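Split-Soret cytochrome c (Desulfovibrio desulfuricans, PDB 1H21) carries two heme c groups and probably one [2Fe-2S] cluster per subunit, works as a homodimer joined through four shared hemes, and may take part in sulfate reduction. Local coordinates at residues A[120-125]-A[168-173]; A[136-141]-A[152-157]; A[204-209]-A[226-231]. All coordinates share one frame; numbering follows the deposited sequence.

Interaction 1. Residues A[120-125]-A[168-173]. Unlike the reference sequence in segment 168-173: Cys-171 (reference Ala).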
loop_
_atom_site.group_PDB
_atom_site.type_symbol
_atom_site.label_atom_id
_atom_site.label_comp_id
_atom_site.label_asym_id
_atom_site.label_seq_id
_atom_site.Cartn_x
_atom_site.Cartn_y
_atom_site.Cartn_z
ATOM N N LYS A 120 -12.082 -11.935 13.393
ATOM C CA LYS A 120 -12.723 -10.861 14.147
ATOM C C LYS A 120 -11.603 -10.278 14.972
ATOM O O LYS A 120 -10.976 -10.992 15.753
ATOM C CB LYS A 120 -13.805 -11.397 15.071
ATOM C CG LYS A 120 -14.966 -12.039 14.366
ATOM C CD LYS A 120 -16.140 -12.094 15.302
ATOM C CE LYS A 120 -17.300 -12.781 14.641
ATOM N NZ LYS A 120 -18.575 -12.456 15.344
ATOM N N LEU A 121 -11.322 -9.002 14.747
ATOM C CA LEU A 121 -10.242 -8.289 15.432
ATOM C C LEU A 121 -10.783 -6.975 16.024
ATOM O O LEU A 121 -11.912 -6.554 15.704
ATOM C CB LEU A 121 -9.117 -7.987 14.423
ATOM C CG LEU A 121 -8.569 -9.159 13.593
ATOM C CD1 LEU A 121 -7.910 -8.647 12.330
ATOM C CD2 LEU A 121 -7.600 -10.003 14.419
ATOM N N PRO A 122 -10.036 -6.359 16.962
ATOM C CA PRO A 122 -8.741 -6.793 17.491
ATOM C C PRO A 122 -8.880 -7.928 18.508
ATOM O O PRO A 122 -9.964 -8.209 19.021
ATOM C CB PRO A 122 -8.238 -5.535 18.180
ATOM C CG PRO A 122 -9.499 -4.979 18.750
ATOM C CD PRO A 122 -10.417 -5.063 17.553
ATOM N N ILE A 123 -7.760 -8.568 18.779
ATOM C CA ILE A 123 -7.675 -9.656 19.734
ATOM C C ILE A 123 -6.749 -9.164 20.857
ATOM O O ILE A 123 -7.046 -9.327 22.044
ATOM C CB ILE A 123 -7.096 -10.911 19.043
ATOM C CG1 ILE A 123 -8.129 -11.474 18.062
ATOM C CG2 ILE A 123 -6.663 -11.944 20.056
ATOM C CD1 ILE A 123 -7.623 -12.650 17.198
ATOM N N PHE A 124 -5.665 -8.495 20.467
ATOM C CA PHE A 124 -4.671 -7.954 21.395
ATOM C C PHE A 124 -5.276 -6.936 22.349
ATOM O O PHE A 124 -6.167 -6.156 21.977
ATOM C CB PHE A 124 -3.513 -7.303 20.609
ATOM C CG PHE A 124 -2.447 -6.655 21.475
ATOM C CD1 PHE A 124 -1.342 -7.377 21.902
ATOM C CD2 PHE A 124 -2.526 -5.303 21.809
ATOM C CE1 PHE A 124 -0.325 -6.756 22.648
ATOM C CE2 PHE A 124 -1.521 -4.674 22.550
ATOM C CZ PHE A 124 -0.418 -5.397 22.972
ATOM N N ASN A 125 -4.778 -6.944 23.579
ATOM C CA ASN A 125 -5.225 -6.020 24.624
ATOM C C ASN A 125 -3.953 -5.621 25.393
ATOM O O ASN A 125 -3.240 -6.487 25.910
ATOM C CB ASN A 125 -6.218 -6.730 25.556
ATOM C CG ASN A 125 -7.016 -5.760 26.405
ATOM O OD1 ASN A 125 -6.505 -4.711 26.843
ATOM N ND2 ASN A 125 -8.288 -6.087 26.622
ATOM N N SER A 168 -8.503 5.040 17.267
ATOM C CA SER A 168 -7.058 5.131 17.183
ATOM C C SER A 168 -6.481 4.062 18.132
ATOM O O SER A 168 -5.385 3.558 17.915
ATOM C CB SER A 168 -6.565 6.526 17.549
ATOM O OG SER A 168 -6.639 6.759 18.937
ATOM N N GLU A 169 -7.230 3.719 19.183
ATOM C CA GLU A 169 -6.808 2.674 20.109
ATOM C C GLU A 169 -6.959 1.375 19.328
ATOM O O GLU A 169 -6.067 0.533 19.319
ATOM C CB GLU A 169 -7.709 2.652 21.349
ATOM C CG GLU A 169 -7.393 1.540 22.361
ATOM C CD GLU A 169 -6.015 1.660 23.012
ATOM O OE1 GLU A 169 -5.596 2.776 23.367
ATOM O OE2 GLU A 169 -5.358 0.612 23.202
ATOM N N ARG A 170 -8.077 1.241 18.625
ATOM C CA ARG A 170 -8.353 0.061 17.811
ATOM C C ARG A 170 -7.259 -0.186 16.776
ATOM O O ARG A 170 -6.756 -1.306 16.671
ATOM C CB ARG A 170 -9.690 0.201 17.075
ATOM C CG ARG A 170 -9.985 -0.934 16.091
ATOM C CD ARG A 170 -10.876 -0.441 14.976
ATOM N NE ARG A 170 -11.190 -1.446 13.960
ATOM C CZ ARG A 170 -10.768 -1.377 12.698
ATOM N NH1 ARG A 170 -9.999 -0.360 12.299
ATOM N NH2 ARG A 170 -11.149 -2.300 11.821
ATOM N N CYS A 171 -6.901 0.839 16.002
ATOM C CA CYS A 171 -5.876 0.644 14.983
ATOM C C CYS A 171 -4.540 0.280 15.615
ATOM O O CYS A 171 -3.804 -0.555 15.079
ATOM C CB CYS A 171 -5.799 1.821 13.980
ATOM S SG CYS A 171 -7.152 1.797 12.674
ATOM N N GLY A 172 -4.317 0.772 16.830
ATOM C CA GLY A 172 -3.086 0.476 17.549
ATOM C C GLY A 172 -3.008 -0.995 17.916
ATOM O O GLY A 172 -1.941 -1.611 17.824
ATOM N N ARG A 173 -4.140 -1.568 18.321
ATOM C CA ARG A 173 -4.194 -2.974 18.692
ATOM C C ARG A 173 -4.123 -3.849 17.455
ATOM O O ARG A 173 -3.487 -4.904 17.481
ATOM C CB ARG A 173 -5.465 -3.270 19.490
ATOM C CG ARG A 173 -5.573 -2.418 20.764
ATOM C CD ARG A 173 -6.835 -2.694 21.592
ATOM N NE ARG A 173 -6.979 -1.720 22.685
ATOM C CZ ARG A 173 -7.725 -1.894 23.778
ATOM N NH1 ARG A 173 -8.418 -3.019 23.948
ATOM N NH2 ARG A 173 -7.794 -0.921 24.689
HETATM O O HOH W 1 -8.656 -5.308 22.575
#

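Interaction 2. Residues A[136-141]-A[152-157]. With HEC (heme c), chain H.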
loop_
_atom_site.group_PDB
_atom_site.type_symbol
_atom_site.label_atom_id
_atom_site.label_comp_id
_atom_site.label_asym_id
_atom_site.label_seq_id
_atom_site.Cartn_x
_atom_site.Cartn_y
_atom_site.Cartn_z
ATOM N N ASP A 136 -12.109 -2.321 26.765
ATOM C CA ASP A 136 -12.600 -3.330 25.840
ATOM C C ASP A 136 -13.040 -2.655 24.571
ATOM O O ASP A 136 -13.505 -1.515 24.611
ATOM C CB ASP A 136 -13.825 -4.025 26.432
ATOM C CG ASP A 136 -13.487 -5.348 27.076
ATOM O OD1 ASP A 136 -12.895 -5.332 28.177
ATOM O OD2 ASP A 136 -13.801 -6.402 26.478
ATOM N N LEU A 137 -12.900 -3.353 23.449
ATOM C CA LEU A 137 -13.320 -2.807 22.159
ATOM C C LEU A 137 -14.099 -3.860 21.379
ATOM O O LEU A 137 -13.827 -5.058 21.503
ATOM C CB LEU A 137 -12.122 -2.302 21.340
ATOM C CG LEU A 137 -11.503 -0.986 21.824
ATOM C CD1 LEU A 137 -10.152 -0.730 21.165
ATOM C CD2 LEU A 137 -12.471 0.170 21.572
ATOM N N PRO A 138 -15.132 -3.432 20.631
ATOM C CA PRO A 138 -15.958 -4.346 19.833
ATOM C C PRO A 138 -15.068 -4.937 18.760
ATOM O O PRO A 138 -14.180 -4.260 18.250
ATOM C CB PRO A 138 -16.993 -3.417 19.192
ATOM C CG PRO A 138 -17.004 -2.210 20.073
ATOM C CD PRO A 138 -15.560 -2.040 20.430
ATOM N N MET A 139 -15.305 -6.191 18.415
ATOM C CA MET A 139 -14.502 -6.854 17.398
ATOM C C MET A 139 -15.360 -7.081 16.162
ATOM O O MET A 139 -16.582 -7.244 16.273
ATOM C CB MET A 139 -14.008 -8.210 17.921
ATOM C CG MET A 139 -13.136 -8.153 19.160
ATOM S SD MET A 139 -12.952 -9.789 19.896
ATOM C CE MET A 139 -13.671 -10.871 18.674
ATOM N N SER A 140 -14.727 -7.120 14.991
ATOM C CA SER A 140 -15.445 -7.361 13.745
ATOM C C SER A 140 -14.497 -7.822 12.655
ATOM O O SER A 140 -13.276 -7.673 12.769
ATOM C CB SER A 140 -16.214 -6.111 13.292
ATOM O OG SER A 140 -15.352 -5.009 13.062
ATOM N N ALA A 141 -15.063 -8.480 11.654
ATOM C CA ALA A 141 -14.292 -8.954 10.520
ATOM C C ALA A 141 -14.513 -7.897 9.450
ATOM O O ALA A 141 -15.652 -7.530 9.161
ATOM C CB ALA A 141 -14.817 -10.294 10.060
ATOM N N SER A 152 -14.020 2.470 8.305
ATOM C CA SER A 152 -15.349 3.045 8.093
ATOM C C SER A 152 -16.518 2.140 8.497
ATOM O O SER A 152 -17.446 2.596 9.168
ATOM C CB SER A 152 -15.493 3.520 6.644
ATOM O OG SER A 152 -14.453 4.432 6.331
ATOM N N LYS A 153 -16.460 0.862 8.119
ATOM C CA LYS A 153 -17.505 -0.115 8.448
ATOM C C LYS A 153 -17.611 -0.282 9.978
ATOM O O LYS A 153 -18.686 -0.136 10.569
ATOM C CB LYS A 153 -17.163 -1.445 7.784
ATOM C CG LYS A 153 -18.288 -2.441 7.723
ATOM C CD LYS A 153 -17.793 -3.715 7.105
ATOM C CE LYS A 153 -18.861 -4.763 7.175
ATOM N NZ LYS A 153 -18.333 -6.072 6.704
ATOM N N TRP A 154 -16.476 -0.509 10.624
ATOM C CA TRP A 154 -16.439 -0.672 12.074
ATOM C C TRP A 154 -17.016 0.549 12.825
ATOM O O TRP A 154 -17.818 0.386 13.746
ATOM C CB TRP A 154 -14.993 -0.954 12.503
ATOM C CG TRP A 154 -14.765 -1.155 13.977
ATOM C CD1 TRP A 154 -14.769 -2.347 14.660
ATOM C CD2 TRP A 154 -14.401 -0.148 14.934
ATOM N NE1 TRP A 154 -14.416 -2.138 15.970
ATOM C CE2 TRP A 154 -14.184 -0.802 16.167
ATOM C CE3 TRP A 154 -14.225 1.246 14.860
ATOM C CZ2 TRP A 154 -13.796 -0.111 17.326
ATOM C CZ3 TRP A 154 -13.840 1.932 16.007
ATOM C CH2 TRP A 154 -13.629 1.252 17.227
ATOM N N CYS A 155 -16.599 1.760 12.451
ATOM C CA CYS A 155 -17.097 2.988 13.085
ATOM C C CYS A 155 -18.609 3.123 12.877
ATOM O O CYS A 155 -19.363 3.421 13.813
ATOM C CB CYS A 155 -16.377 4.231 12.531
ATOM S SG CYS A 155 -14.689 4.541 13.161
ATOM N N TYR A 156 -19.043 2.873 11.646
ATOM C CA TYR A 156 -20.452 2.927 11.264
ATOM C C TYR A 156 -21.272 1.980 12.110
ATOM O O TYR A 156 -22.247 2.389 12.748
ATOM C CB TYR A 156 -20.621 2.521 9.800
ATOM C CG TYR A 156 -22.063 2.424 9.354
ATOM C CD1 TYR A 156 -22.921 3.532 9.460
ATOM C CD2 TYR A 156 -22.571 1.247 8.796
ATOM C CE1 TYR A 156 -24.255 3.479 9.018
ATOM C CE2 TYR A 156 -23.904 1.178 8.344
ATOM C CZ TYR A 156 -24.736 2.307 8.461
ATOM O OH TYR A 156 -26.029 2.285 7.993
ATOM N N GLU A 157 -20.919 0.701 12.020
ATOM C CA GLU A 157 -21.579 -0.362 12.750
ATOM C C GLU A 157 -21.602 -0.153 14.266
ATOM O O GLU A 157 -22.596 -0.472 14.916
ATOM C CB GLU A 157 -20.925 -1.701 12.408
ATOM C CG GLU A 157 -21.228 -2.160 10.986
ATOM C CD GLU A 157 -20.556 -3.485 10.607
ATOM O OE1 GLU A 157 -19.612 -3.926 11.316
ATOM O OE2 GLU A 157 -20.970 -4.078 9.573
HETATM FE FE HEC H . -16.624 4.075 1.191
HETATM C CHA HEC H . -17.913 2.067 3.538
HETATM C CHB HEC H . -17.982 6.833 2.769
HETATM C CHC HEC H . -14.783 6.119 -0.809
HETATM C CHD HEC H . -15.948 1.462 -0.817
HETATM N NA HEC H . -17.768 4.330 2.779
HETATM C C1A HEC H . -18.069 3.393 3.736
HETATM C C2A HEC H . -18.691 3.968 4.915
HETATM C C3A HEC H . -18.854 5.327 4.626
HETATM C C4A HEC H . -18.272 5.536 3.289
HETATM C CMA HEC H . -19.421 6.430 5.523
HETATM C CAA HEC H . -19.137 3.224 6.188
HETATM C CBA HEC H . -20.589 2.743 6.159
HETATM C CGA HEC H . -20.799 1.381 5.513
HETATM O O1A HEC H . -21.669 1.247 4.628
HETATM O O2A HEC H . -20.121 0.425 5.928
HETATM N NB HEC H . -16.471 6.076 0.979
HETATM C C1B HEC H . -17.131 7.079 1.686
HETATM C C2B HEC H . -16.655 8.424 1.304
HETATM C C3B HEC H . -15.646 8.195 0.382
HETATM C C4B HEC H . -15.587 6.750 0.159
HETATM C CMB HEC H . -17.190 9.798 1.781
HETATM C CAB HEC H . -14.846 9.170 -0.239
HETATM C CBB HEC H . -14.025 10.079 0.559
HETATM N NC HEC H . -15.501 3.772 -0.413
HETATM C C1C HEC H . -14.754 4.733 -1.086
HETATM C C2C HEC H . -14.007 4.107 -2.164
HETATM C C3C HEC H . -14.305 2.738 -2.189
HETATM C C4C HEC H . -15.269 2.598 -1.112
HETATM C CMC HEC H . -13.128 4.891 -3.165
HETATM C CAC HEC H . -13.920 1.784 -3.169
HETATM C CBC HEC H . -12.536 1.323 -3.451
HETATM N ND HEC H . -16.998 2.211 1.310
HETATM C C1D HEC H . -16.766 1.271 0.332
HETATM C C2D HEC H . -17.148 -0.036 0.810
HETATM C C3D HEC H . -17.597 0.073 2.068
HETATM C C4D HEC H . -17.487 1.494 2.376
HETATM C CMD HEC H . -17.010 -1.320 0.037
HETATM C CAD HEC H . -18.118 -1.080 2.945
HETATM C CBD HEC H . -19.625 -1.248 2.829
HETATM C CGD HEC H . -20.160 -2.361 3.721
HETATM O O1D HEC H . -20.268 -2.156 4.959
HETATM O O2D HEC H . -20.459 -3.452 3.173
#

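Interaction 3. Residues A[204-209]-A[226-231]. With HEC (heme c), chain F.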
loop_
_atom_site.group_PDB
_atom_site.type_symbol
_atom_site.label_atom_id
_atom_site.label_comp_id
_atom_site.label_asym_id
_atom_site.label_seq_id
_atom_site.Cartn_x
_atom_site.Cartn_y
_atom_site.Cartn_z
ATOM N N ALA A 204 -13.878 -17.634 -1.616
ATOM C CA ALA A 204 -14.939 -18.178 -2.451
ATOM C C ALA A 204 -15.204 -17.344 -3.681
ATOM O O ALA A 204 -15.153 -17.843 -4.805
ATOM C CB ALA A 204 -16.214 -18.309 -1.640
ATOM N N SER A 205 -15.500 -16.068 -3.464
ATOM C CA SER A 205 -15.792 -15.157 -4.567
ATOM C C SER A 205 -14.616 -15.054 -5.539
ATOM O O SER A 205 -14.809 -15.144 -6.757
ATOM C CB SER A 205 -16.176 -13.779 -4.029
ATOM O OG SER A 205 -15.080 -13.196 -3.366
ATOM N N VAL A 206 -13.400 -14.931 -5.001
ATOM C CA VAL A 206 -12.204 -14.830 -5.832
ATOM C C VAL A 206 -12.089 -16.019 -6.776
ATOM O O VAL A 206 -11.845 -15.851 -7.976
ATOM C CB VAL A 206 -10.938 -14.721 -4.982
ATOM C CG1 VAL A 206 -9.731 -14.537 -5.878
ATOM C CG2 VAL A 206 -11.059 -13.565 -4.014
ATOM N N SER A 207 -12.298 -17.213 -6.240
ATOM C CA SER A 207 -12.227 -18.411 -7.051
ATOM C C SER A 207 -13.312 -18.484 -8.108
ATOM O O SER A 207 -13.002 -18.720 -9.272
ATOM C CB SER A 207 -12.268 -19.663 -6.182
ATOM O OG SER A 207 -11.225 -19.636 -5.226
ATOM N N SER A 208 -14.570 -18.238 -7.742
ATOM C CA SER A 208 -15.661 -18.337 -8.724
ATOM C C SER A 208 -15.688 -17.221 -9.762
ATOM O O SER A 208 -15.862 -17.473 -10.948
ATOM C CB SER A 208 -17.032 -18.505 -8.040
ATOM O OG SER A 208 -17.358 -17.418 -7.199
ATOM N N CYS A 209 -15.545 -15.981 -9.315
ATOM C CA CYS A 209 -15.526 -14.856 -10.242
ATOM C C CYS A 209 -14.265 -15.018 -11.087
ATOM O O CYS A 209 -14.300 -14.818 -12.308
ATOM C CB CYS A 209 -15.458 -13.531 -9.482
ATOM S SG CYS A 209 -16.781 -13.250 -8.280
ATOM N N ILE A 226 -6.645 -9.932 -5.842
ATOM C CA ILE A 226 -7.322 -11.051 -5.224
ATOM C C ILE A 226 -7.953 -10.716 -3.885
ATOM O O ILE A 226 -7.989 -11.536 -2.971
ATOM C CB ILE A 226 -6.430 -12.291 -5.153
ATOM C CG1 ILE A 226 -5.082 -11.941 -4.532
ATOM C CG2 ILE A 226 -6.274 -12.892 -6.561
ATOM C CD1 ILE A 226 -4.092 -13.098 -4.556
ATOM N N MET A 227 -8.422 -9.477 -3.773
ATOM C CA MET A 227 -9.120 -9.045 -2.581
ATOM C C MET A 227 -10.489 -9.720 -2.714
ATOM O O MET A 227 -10.928 -10.012 -3.838
ATOM C CB MET A 227 -9.340 -7.537 -2.608
ATOM C CG MET A 227 -8.174 -6.721 -2.173
ATOM S SD MET A 227 -8.630 -5.024 -2.202
ATOM C CE MET A 227 -8.560 -4.765 -4.051
ATOM N N ASP A 228 -11.153 -9.992 -1.596
ATOM C CA ASP A 228 -12.464 -10.603 -1.685
ATOM C C ASP A 228 -13.380 -9.640 -2.431
ATOM O O ASP A 228 -13.437 -8.441 -2.114
ATOM C CB ASP A 228 -13.029 -10.917 -0.316
ATOM C CG ASP A 228 -14.304 -11.687 -0.418
ATOM O OD1 ASP A 228 -14.312 -12.705 -1.128
ATOM O OD2 ASP A 228 -15.322 -11.253 0.135
ATOM N N CYS A 229 -14.073 -10.154 -3.439
ATOM C CA CYS A 229 -14.939 -9.331 -4.272
ATOM C C CYS A 229 -16.262 -8.885 -3.659
ATOM O O CYS A 229 -16.835 -7.887 -4.089
ATOM C CB CYS A 229 -15.220 -10.070 -5.560
ATOM S SG CYS A 229 -13.820 -11.033 -6.102
ATOM N N THR A 230 -16.701 -9.569 -2.610
ATOM C CA THR A 230 -17.978 -9.311 -1.971
ATOM C C THR A 230 -18.365 -7.872 -1.572
ATOM O O THR A 230 -19.442 -7.375 -1.944
ATOM C CB THR A 230 -18.140 -10.251 -0.729
ATOM O OG1 THR A 230 -18.016 -11.621 -1.147
ATOM C CG2 THR A 230 -19.507 -10.044 -0.043
ATOM N N PRO A 231 -17.481 -7.165 -0.855
ATOM C CA PRO A 231 -17.820 -5.796 -0.429
ATOM C C PRO A 231 -18.245 -4.801 -1.497
ATOM O O PRO A 231 -19.205 -4.036 -1.323
ATOM C CB PRO A 231 -16.543 -5.328 0.267
ATOM C CG PRO A 231 -15.930 -6.622 0.763
ATOM C CD PRO A 231 -16.129 -7.545 -0.406
HETATM FE FE HEC F . -13.610 -5.088 -8.935
HETATM C CHA HEC F . -13.798 -3.037 -11.648
HETATM C CHB HEC F . -13.987 -7.789 -10.871
HETATM C CHC HEC F . -12.755 -6.950 -6.369
HETATM C CHD HEC F . -14.164 -2.413 -6.875
HETATM N NA HEC F . -13.749 -5.364 -10.846
HETATM C C1A HEC F . -13.720 -4.421 -11.860
HETATM C C2A HEC F . -13.762 -5.064 -13.182
HETATM C C3A HEC F . -13.848 -6.380 -12.930
HETATM C C4A HEC F . -13.875 -6.554 -11.503
HETATM C CMA HEC F . -13.968 -7.470 -13.991
HETATM C CAA HEC F . -13.833 -4.454 -14.604
HETATM C CBA HEC F . -15.202 -4.023 -15.171
HETATM C CGA HEC F . -15.656 -2.656 -14.702
HETATM O O1A HEC F . -16.814 -2.553 -14.246
HETATM O O2A HEC F . -14.862 -1.696 -14.797
HETATM N NB HEC F . -13.422 -6.975 -8.685
HETATM C C1B HEC F . -13.757 -7.979 -9.540
HETATM C C2B HEC F . -13.500 -9.253 -9.002
HETATM C C3B HEC F . -12.944 -9.066 -7.753
HETATM C C4B HEC F . -12.942 -7.603 -7.579
HETATM C CMB HEC F . -13.753 -10.520 -9.793
HETATM C CAB HEC F . -12.495 -10.014 -6.805
HETATM C CBB HEC F . -11.219 -10.674 -6.855
HETATM N NC HEC F . -13.425 -4.770 -7.032
HETATM C C1C HEC F . -13.042 -5.661 -6.083
HETATM C C2C HEC F . -13.068 -5.056 -4.782
HETATM C C3C HEC F . -13.489 -3.757 -4.943
HETATM C C4C HEC F . -13.707 -3.599 -6.323
HETATM C CMC HEC F . -12.693 -5.733 -3.451
HETATM C CAC HEC F . -13.672 -2.754 -4.003
HETATM C CBC HEC F . -12.559 -2.196 -3.240
HETATM N ND HEC F . -13.934 -3.152 -9.191
HETATM C C1D HEC F . -14.289 -2.197 -8.233
HETATM C C2D HEC F . -14.648 -0.907 -8.864
HETATM C C3D HEC F . -14.407 -1.050 -10.201
HETATM C C4D HEC F . -13.964 -2.445 -10.407
HETATM C CMD HEC F . -15.213 0.318 -8.196
HETATM C CAD HEC F . -14.513 0.029 -11.288
HETATM C CBD HEC F . -15.809 -0.004 -12.097
HETATM C CGD HEC F . -15.829 1.048 -13.177
HETATM O O1D HEC F . -15.307 0.757 -14.258
HETATM O O2D HEC F . -16.306 2.181 -12.943
#

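Interaction 1. Residues A[120-125]-A[168-173]
Pro-122, in the loop after helix 102-118, rests on Arg-170 and Arg-173 of the long helix 165-192, and Phe-124 rests on Arg-173. Following that helix in order, Glu-169 comes first. It does not touch the loop, but its carboxylate meets Arg-173 one turn on. Next, Arg-170 gives the loop little more than its CG, 4.4 Å from CD of Pro-122, while its guanidinium turns elsewhere, to a hydrogen bond with Ser-150 and a cation-pi contact with Trp-154. Cys-171 points its CB away from the loop; it is an inferred [2Fe-2S] ligand. Arg-173 does most of the work. Its CB packs against CB of Pro-122 at 3.8 Å, and, with CG beside the backbone N (chi1 -58°) and the chain extended to NE, its CD passes 3.5 Å from the carbonyl O of Phe-124. The guanidinium beyond is held directly by Glu-169 and, through a water, by the loop. NE sends a hydrogen bond of 2.9 Å to OE2 of Glu-169, meeting the lone pair turned away from OE1, as part of a salt bridge, and NH2 adds a weak second bond to the same oxygen. NH1 donates over 2.7 Å to a water at the guanidinium edge, which in turn donates to Phe-124 O. Asn-125 runs alongside, but its OD1 bonds Gly-127. The charge of Arg-173 is thus probably offset in large part by Glu-169; between the two segments the loop has apolar contacts and one water-relayed carbonyl, its direct polar hold being Asp-177, which bonds Ile-123 N and Phe-124 N.

Interaction 2. Residues A[136-141]-A[152-157]
Trp-154 sets its CG anti to the backbone N (chi1 -180°), and the edge of its indole meets the extended loop 136-141; on the loop, Ser-140 has OG between its backbone N and carbonyl carbon (chi1 60°), turned to the same indole. The setting is a heme-ligating helix in a cytochrome whose regular structure is all helix: helix 147-158 also supplies His-148, axial ligand of a heme shared between the two subunits. At the indole edge, NE1 donates to the carbonyl O of Pro-138 at 3.1 Å, almost perfectly straight (176°) and within the ring plane, though the N-H arrives from well above the plane of the carbonyl. Beside this bond OG of Ser-140 sits at the same edge, 3.2 Å from CD1. At the six-membered end CZ2 is met by CD of Pro-138 at 4.1 Å and, more loosely, by CD2 of Leu-137. Lys-153 lies between loop and heme: its NZ comes within 3.9 Å of Ala-141 O, while its stem passes a propionate, CG 3.4 Å from heme O1D. Away from the loop, Ser-152 and Tyr-156 face heme c. Tyr-156, whose ring meets Trp-222 of the second subunit edge-to-face, lays one face on the other propionate arm, with CG 3.5 Å from heme CBA.

Interaction 3. Residues A[204-209]-A[226-231]
Cys-209 and Cys-229 each begin a CXXCH heme-binding motif, and here the two starting cysteines come together, SG to SG at 4.3 Å, although they hold different hemes. Cys-229 SG is bonded to CAB of one heme c at 1.8 Å; Cys-209 SG is linked to another, while its CB touches the first heme's CMB methyl at 3.5 Å. One turn back on helix 204-213, Ser-205 reaches across with OG between its backbone N and carbonyl carbon (chi1 65°). This OG accepts the N-H of Cys-229 at 3.2 Å, with a bent angle of 144°, and donates to OD1 of Asp-228; the modelled separation there is so short that its exact value is doubtful. The serine thus pins the chain just where the second CXXCH motif starts, a motif completed by Cys-232 and the axial ligand His-233, with His-148 of the second subunit on the iron's other side. Asp-228 also takes a weak bond from Thr-230 OG1 on OD2, close to the carboxylate of Asp-143, a proximity that might raise the pKa of one of the two acids. Next to Ser-205, Val-206 adds the apolar part through CG1. Its side chain and that of Ile-226 cross obliquely, CG1 of Val-206 3.9 Å from CG2 of Ile-226, while CG2 of Val-206 lies by backbone carbonyls, 3.6 Å from O of Met-227, which itself approaches the heme vinyl-derived carbon CBB.

Interactions 1 and 2 are neighbours: the loop leading from helix 102-118 to helix 147-158 supplies one side of each, Leu-121 O probably accepts a hydrogen bond from Ser-140 N at 3.0 Å, and Arg-170 packs on Trp-154. Interaction 1 is buried and built on a salt-bridged arginine with a water relay, whereas interaction 2, a surface contact, relies on a direct indole-to-carbonyl bond and has heme behind its helix. Interaction 3 lies about 26 Å centre to centre from interaction 1 but within about 6 Å, nearest atoms, of interaction 2, without touching. It is also buried, but covalent heme attachment and a serine-aspartate network dominate it. Interactions 2 and 3 both touch the second subunit; interaction 1 does not.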